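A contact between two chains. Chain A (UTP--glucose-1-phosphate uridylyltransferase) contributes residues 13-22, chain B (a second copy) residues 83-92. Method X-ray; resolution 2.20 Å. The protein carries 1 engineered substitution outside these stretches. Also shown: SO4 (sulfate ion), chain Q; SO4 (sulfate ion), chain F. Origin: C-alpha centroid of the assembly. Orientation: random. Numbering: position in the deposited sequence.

Chain A, residues 13-22: GTRFLPASKS
Chain B 83-92: DLLAEITQIV

Contacts between copies of one protein often pair an irregular loop with the side of a helix, and an extended lysine that reaches the carbonyls at the helix end can add a polar anchor to an otherwise apolar patch. The contact between residues 13-22 of chain A and 83-92 of chain B is a compact example, burying 392 Å² in all. Chain B supplies a helix through T89(B), after which Q90(B) leaves helical phi/psi (-123/66); L84(B), E87(B), I88(B) and I91(B) direct their CA-to-CB bonds toward chain A. The register runs in the same sense on the two chains: the CA of L17(A) lies 6.8 Å from the CA of L84(B), and the CA of P18(A) lies 6.0 Å from the CA of I88(B).

Chain A opens at G13(A) with phi/psi 66/56, a positive phi that favours glycine; an ideal CB here would fall 2.8 Å from the CB of S20(A). The N of G13(A) donates a very short hydrogen bond, 2.3 Å, to O2 of the chain F sulfate. T14(A), chi1 p, binds O4 of the same ion through OG1 at 3.0 Å, while its carbonyl O meets CD1 of L84(B) at 3.5 Å. The CA-to-CB bonds of R15(A) and F16(A) point away from the other stretch, F16(A) again at positive phi (61/53). The O of F16(A) accepts a very short hydrogen bond, 2.4 Å, from OG of S20(A), tying the loop back on itself.

L17(A) begins a stretch of helical phi/psi lacking the regular bonds. In its t,p rotamer it sits between successive helical turns: its CB is 3.8 Å from CD2 of L84(B) (m,t), and its CG 3.9 Å from CG2 of I88(B) (p,t). P18(A), C-gamma endo, places its CG 3.6 Å from CG of E87(B). A type I turn from P18(A) to K21(A), closed by a 3.1 Å hydrogen bond from N of K21(A) to O of P18(A), carries the chain past A19(A) and S20(A), neither of which touches the helix.

K21(A) then points its CA-to-CB bond back toward chain B, all four chi angles t. Its CD passes 4.0 Å from CB of I88(B), and its NZ donates a 3.0 Å hydrogen bond to O of I88(B), the one hydrogen bond between the stretches. NZ of K21(A) also lies 3.2 Å from O3 of the chain Q sulfate, whose O4 accepts a 2.7 Å hydrogen bond from N of I91(B).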

ATOM      1  N   GLY A  13     -16.606  -4.351   1.954  1.00 53.86           N
ATOM      2  CA  GLY A  13     -17.448  -3.982   0.808  1.00 62.99           C
ATOM      3  C   GLY A  13     -17.947  -5.208   0.066  1.00 67.01           C
ATOM      4  O   GLY A  13     -17.625  -5.300  -1.139  1.00 75.25           O
ATOM      5  N   THR A  14     -18.619  -6.133   0.761  1.00 55.36           N
ATOM      6  CA  THR A  14     -19.149  -7.357   0.148  1.00 54.38           C
ATOM      7  C   THR A  14     -20.284  -7.021  -0.763  1.00 49.65           C
ATOM      8  O   THR A  14     -20.462  -7.620  -1.789  1.00 53.51           O
ATOM      9  CB  THR A  14     -19.494  -8.471   1.132  1.00 51.57           C
ATOM     10  OG1 THR A  14     -20.313  -7.967   2.172  1.00 56.98           O
ATOM     11  CG2 THR A  14     -18.240  -9.024   1.711  1.00 52.83           C
ATOM     12  N   ARG A  15     -21.061  -6.043  -0.359  1.00 51.35           N
ATOM     13  CA  ARG A  15     -22.033  -5.440  -1.237  1.00 62.85           C
ATOM     14  C   ARG A  15     -21.172  -4.510  -2.171  1.00 72.31           C
ATOM     15  O   ARG A  15     -20.119  -3.991  -1.749  1.00 87.95           O
ATOM     16  CB  ARG A  15     -23.081  -4.681  -0.428  1.00 78.08           C
ATOM     17  CG  ARG A  15     -23.104  -5.022   1.068  1.00 78.43           C
ATOM     18  CD  ARG A  15     -24.395  -4.627   1.761  1.00 79.97           C
ATOM     19  NE  ARG A  15     -24.347  -3.287   2.339  1.00 85.16           N
ATOM     20  CZ  ARG A  15     -25.251  -2.346   2.104  1.00 80.64           C
ATOM     21  NH1 ARG A  15     -25.141  -1.152   2.655  1.00 78.02           N
ATOM     22  NH2 ARG A  15     -26.267  -2.603   1.309  1.00 81.28           N
ATOM     23  N   PHE A  16     -21.605  -4.322  -3.421  1.00 78.37           N
ATOM     24  CA  PHE A  16     -20.895  -3.556  -4.489  1.00 75.27           C
ATOM     25  C   PHE A  16     -19.571  -4.259  -4.699  1.00 56.62           C
ATOM     26  O   PHE A  16     -18.551  -3.641  -4.729  1.00 47.00           O
ATOM     27  CB  PHE A  16     -20.710  -2.053  -4.160  1.00 75.21           C
ATOM     28  CG  PHE A  16     -20.811  -1.143  -5.318  1.00 86.99           C
ATOM     29  CD1 PHE A  16     -20.864  -1.617  -6.593  1.00 88.94           C
ATOM     30  CD2 PHE A  16     -20.848   0.206  -5.110  1.00 87.49           C
ATOM     31  CE1 PHE A  16     -20.960  -0.759  -7.647  1.00 79.17           C
ATOM     32  CE2 PHE A  16     -20.938   1.070  -6.156  1.00 82.47           C
ATOM     33  CZ  PHE A  16     -20.997   0.584  -7.428  1.00 78.09           C
ATOM     34  N   LEU A  17     -19.623  -5.557  -4.941  1.00 51.56           N
ATOM     35  CA  LEU A  17     -18.404  -6.335  -4.943  1.00 56.63           C
ATOM     36  C   LEU A  17     -17.314  -6.334  -5.945  1.00 70.27           C
ATOM     37  O   LEU A  17     -16.173  -6.386  -5.506  1.00111.80           O
ATOM     38  CB  LEU A  17     -18.587  -7.741  -4.462  1.00 57.83           C
ATOM     39  CG  LEU A  17     -17.284  -8.178  -3.820  1.00 57.81           C
ATOM     40  CD1 LEU A  17     -16.667  -7.109  -2.962  1.00 57.07           C
ATOM     41  CD2 LEU A  17     -17.531  -9.379  -2.966  1.00 66.84           C
ATOM     42  N   PRO A  18     -17.579  -6.346  -7.238  1.00 54.35           N
ATOM     43  CA  PRO A  18     -16.440  -6.303  -8.155  1.00 47.24           C
ATOM     44  C   PRO A  18     -15.715  -4.953  -7.909  1.00 46.11           C
ATOM     45  O   PRO A  18     -14.539  -4.943  -7.678  1.00 43.68           O
ATOM     46  CB  PRO A  18     -17.053  -6.466  -9.539  1.00 41.77           C
ATOM     47  CG  PRO A  18     -18.497  -6.516  -9.350  1.00 42.19           C
ATOM     48  CD  PRO A  18     -18.861  -6.531  -7.907  1.00 41.65           C
ATOM     49  N   ALA A  19     -16.464  -3.866  -7.823  1.00 41.70           N
ATOM     50  CA  ALA A  19     -15.932  -2.479  -7.677  1.00 42.25           C
ATOM     51  C   ALA A  19     -15.080  -2.312  -6.416  1.00 39.13           C
ATOM     52  O   ALA A  19     -14.090  -1.617  -6.522  1.00 38.94           O
ATOM     53  CB  ALA A  19     -17.035  -1.455  -7.670  1.00 41.36           C
ATOM     54  N   SER A  20     -15.431  -2.974  -5.309  1.00 42.94           N
ATOM     55  CA  SER A  20     -14.830  -2.824  -3.957  1.00 39.71           C
ATOM     56  C   SER A  20     -13.785  -3.892  -3.727  1.00 37.60           C
ATOM     57  O   SER A  20     -13.353  -4.073  -2.547  1.00 38.90           O
ATOM     58  CB  SER A  20     -15.867  -2.948  -2.873  1.00 43.09           C
ATOM     59  OG  SER A  20     -17.124  -2.425  -3.295  1.00 49.18           O
ATOM     60  N   LYS A  21     -13.472  -4.664  -4.759  1.00 38.74           N
ATOM     61  CA  LYS A  21     -12.594  -5.833  -4.561  1.00 35.58           C
ATOM     62  C   LYS A  21     -11.245  -5.313  -4.149  1.00 34.84           C
ATOM     63  O   LYS A  21     -10.670  -5.844  -3.189  1.00 37.65           O
ATOM     64  CB  LYS A  21     -12.443  -6.701  -5.815  1.00 40.73           C
ATOM     65  CG  LYS A  21     -11.446  -7.844  -5.625  1.00 42.96           C
ATOM     66  CD  LYS A  21     -11.057  -8.572  -6.887  1.00 46.29           C
ATOM     67  CE  LYS A  21     -10.017  -9.618  -6.564  1.00 45.76           C
ATOM     68  NZ  LYS A  21      -9.639 -10.394  -7.762  1.00 42.79           N
ATOM     69  N   SER A  22     -10.718  -4.354  -4.906  1.00 37.17           N
ATOM     70  CA  SER A  22      -9.320  -3.909  -4.689  1.00 35.53           C
ATOM     71  C   SER A  22      -9.251  -2.426  -4.358  1.00 33.36           C
ATOM     72  O   SER A  22      -8.160  -1.988  -4.205  1.00 33.04           O
ATOM     73  CB  SER A  22      -8.479  -4.297  -5.854  1.00 40.81           C
ATOM     74  OG  SER A  22      -8.794  -5.640  -6.192  1.00 45.31           O
TER
ATOM     75  N   ASP B  83     -22.279 -16.533  -5.291  1.00 57.51           N
ATOM     76  CA  ASP B  83     -22.456 -15.761  -6.548  1.00 54.74           C
ATOM     77  C   ASP B  83     -21.428 -14.616  -6.561  1.00 60.20           C
ATOM     78  O   ASP B  83     -20.769 -14.403  -7.592  1.00 70.16           O
ATOM     79  CB  ASP B  83     -23.882 -15.231  -6.659  1.00 64.19           C
ATOM     80  CG  ASP B  83     -24.234 -14.140  -5.647  1.00 74.34           C
ATOM     81  OD1 ASP B  83     -23.892 -14.298  -4.430  1.00 70.06           O
ATOM     82  OD2 ASP B  83     -24.835 -13.121  -6.082  1.00 78.93           O
ATOM     83  N   LEU B  84     -21.280 -13.911  -5.437  1.00 52.02           N
ATOM     84  CA  LEU B  84     -20.326 -12.797  -5.280  1.00 52.93           C
ATOM     85  C   LEU B  84     -18.908 -13.339  -5.406  1.00 49.28           C
ATOM     86  O   LEU B  84     -18.092 -12.653  -6.035  1.00 48.35           O
ATOM     87  CB  LEU B  84     -20.500 -12.165  -3.900  1.00 57.05           C
ATOM     88  CG  LEU B  84     -21.716 -11.268  -3.732  1.00 63.56           C
ATOM     89  CD1 LEU B  84     -21.835 -10.851  -2.270  1.00 64.97           C
ATOM     90  CD2 LEU B  84     -21.637 -10.065  -4.664  1.00 59.03           C
ATOM     91  N   LEU B  85     -18.621 -14.482  -4.774  1.00 49.20           N
ATOM     92  CA  LEU B  85     -17.264 -15.100  -4.769  1.00 55.30           C
ATOM     93  C   LEU B  85     -16.823 -15.464  -6.198  1.00 58.92           C
ATOM     94  O   LEU B  85     -15.606 -15.364  -6.481  1.00 60.75           O
ATOM     95  CB  LEU B  85     -17.276 -16.322  -3.853  1.00 54.18           C
ATOM     96  CG  LEU B  85     -15.952 -17.068  -3.693  1.00 60.12           C
ATOM     97  CD1 LEU B  85     -14.788 -16.132  -3.431  1.00 58.61           C
ATOM     98  CD2 LEU B  85     -16.070 -18.062  -2.549  1.00 62.59           C
ATOM     99  N   ALA B  86     -17.762 -15.821  -7.077  1.00 59.52           N
ATOM    100  CA  ALA B  86     -17.509 -16.095  -8.513  1.00 68.47           C
ATOM    101  C   ALA B  86     -17.031 -14.806  -9.192  1.00 72.56           C
ATOM    102  O   ALA B  86     -16.012 -14.834  -9.904  1.00 87.69           O
ATOM    103  CB  ALA B  86     -18.763 -16.626  -9.178  1.00 68.33           C
ATOM    104  N   GLU B  87     -17.760 -13.714  -8.965  1.00 68.83           N
ATOM    105  CA  GLU B  87     -17.474 -12.362  -9.507  1.00 69.71           C
ATOM    106  C   GLU B  87     -16.036 -11.870  -9.205  1.00 67.12           C
ATOM    107  O   GLU B  87     -15.556 -11.024  -9.984  1.00 72.80           O
ATOM    108  CB  GLU B  87     -18.495 -11.386  -8.933  1.00 73.59           C
ATOM    109  CG  GLU B  87     -18.515 -10.060  -9.657  1.00 83.32           C
ATOM    110  CD  GLU B  87     -19.587  -9.932 -10.721  1.00 83.08           C
ATOM    111  OE1 GLU B  87     -20.789 -10.027 -10.351  1.00 90.15           O
ATOM    112  OE2 GLU B  87     -19.218  -9.708 -11.906  1.00 72.26           O
ATOM    113  N   ILE B  88     -15.369 -12.316  -8.134  1.00 51.82           N
ATOM    114  CA  ILE B  88     -14.002 -11.813  -7.771  1.00 54.26           C
ATOM    115  C   ILE B  88     -12.900 -12.866  -7.958  1.00 49.53           C
ATOM    116  O   ILE B  88     -11.739 -12.488  -7.870  1.00 56.48           O
ATOM    117  CB  ILE B  88     -13.948 -11.217  -6.348  1.00 47.43           C
ATOM    118  CG1 ILE B  88     -14.296 -12.225  -5.246  1.00 52.27           C
ATOM    119  CG2 ILE B  88     -14.851 -10.003  -6.303  1.00 50.90           C
ATOM    120  CD1 ILE B  88     -13.708 -11.908  -3.879  1.00 49.97           C
ATOM    121  N   THR B  89     -13.198 -14.139  -8.175  1.00 51.74           N
ATOM    122  CA  THR B  89     -12.120 -15.150  -8.351  1.00 48.73           C
ATOM    123  C   THR B  89     -11.908 -15.437  -9.833  1.00 47.63           C
ATOM    124  O   THR B  89     -10.788 -15.892 -10.157  1.00 42.81           O
ATOM    125  CB  THR B  89     -12.376 -16.503  -7.678  1.00 41.81           C
ATOM    126  OG1 THR B  89     -13.630 -16.998  -8.139  1.00 43.91           O
ATOM    127  CG2 THR B  89     -12.381 -16.415  -6.180  1.00 37.65           C
ATOM    128  N   GLN B  90     -12.867 -15.216 -10.731  1.00 44.98           N
ATOM    129  CA  GLN B  90     -12.514 -15.633 -12.115  1.00 62.86           C
ATOM    130  C   GLN B  90     -12.660 -14.428 -13.026  1.00 65.03           C
ATOM    131  O   GLN B  90     -13.559 -14.425 -13.879  1.00 69.42           O
ATOM    132  CB  GLN B  90     -13.250 -16.923 -12.487  1.00 71.95           C
ATOM    133  CG  GLN B  90     -12.388 -18.154 -12.225  1.00 76.91           C
ATOM    134  CD  GLN B  90     -13.188 -19.430 -12.242  1.00 86.11           C
ATOM    135  OE1 GLN B  90     -14.211 -19.554 -11.571  1.00 96.08           O
ATOM    136  NE2 GLN B  90     -12.711 -20.399 -13.005  1.00 80.83           N
ATOM    137  N   ILE B  91     -11.805 -13.427 -12.818  1.00 59.75           N
ATOM    138  CA  ILE B  91     -11.925 -12.163 -13.587  1.00 60.04           C
ATOM    139  C   ILE B  91     -11.384 -12.523 -14.974  1.00 58.25           C
ATOM    140  O   ILE B  91     -12.085 -12.279 -15.950  1.00 58.21           O
ATOM    141  CB  ILE B  91     -11.227 -10.966 -12.906  1.00 55.50           C
ATOM    142  CG1 ILE B  91     -11.665 -10.757 -11.451  1.00 52.41           C
ATOM    143  CG2 ILE B  91     -11.426  -9.712 -13.742  1.00 58.86           C
ATOM    144  CD1 ILE B  91     -12.644  -9.629 -11.231  1.00 56.78           C
ATOM    145  N   VAL B  92     -10.251 -13.214 -15.031  1.00 60.37           N
ATOM    146  CA  VAL B  92      -9.629 -13.654 -16.315  1.00 64.34           C
ATOM    147  C   VAL B  92      -9.492 -15.178 -16.332  1.00 62.29           C
ATOM    148  O   VAL B  92      -9.227 -15.784 -15.294  1.00 60.42           O
ATOM    149  CB  VAL B  92      -8.271 -12.958 -16.536  1.00 61.00           C
ATOM    150  CG1 VAL B  92      -8.440 -11.450 -16.624  1.00 63.15           C
ATOM    151  CG2 VAL B  92      -7.232 -13.326 -15.483  1.00 58.22           C
TER
HETATM  152  S   SO4 Q 306      -8.679 -13.443 -10.752  1.00135.95           S
HETATM  153  O1  SO4 Q 306      -8.129 -14.475  -9.909  1.00122.58           O
HETATM  154  O2  SO4 Q 306      -7.634 -12.547 -11.144  1.00150.21           O
HETATM  155  O3  SO4 Q 306      -9.670 -12.714 -10.008  1.00145.25           O
HETATM  156  O4  SO4 Q 306      -9.278 -14.014 -11.941  1.00122.02           O
HETATM  157  S   SO4 F 304     -19.343  -4.628   3.816  1.00103.25           S
HETATM  158  O1  SO4 F 304     -20.102  -4.105   4.940  1.00 92.99           O
HETATM  159  O2  SO4 F 304     -18.088  -3.926   3.705  1.00 79.51           O
HETATM  160  O3  SO4 F 304     -20.102  -4.467   2.581  1.00 70.31           O
HETATM  161  O4  SO4 F 304     -19.060  -6.023   4.055  1.00 75.57           O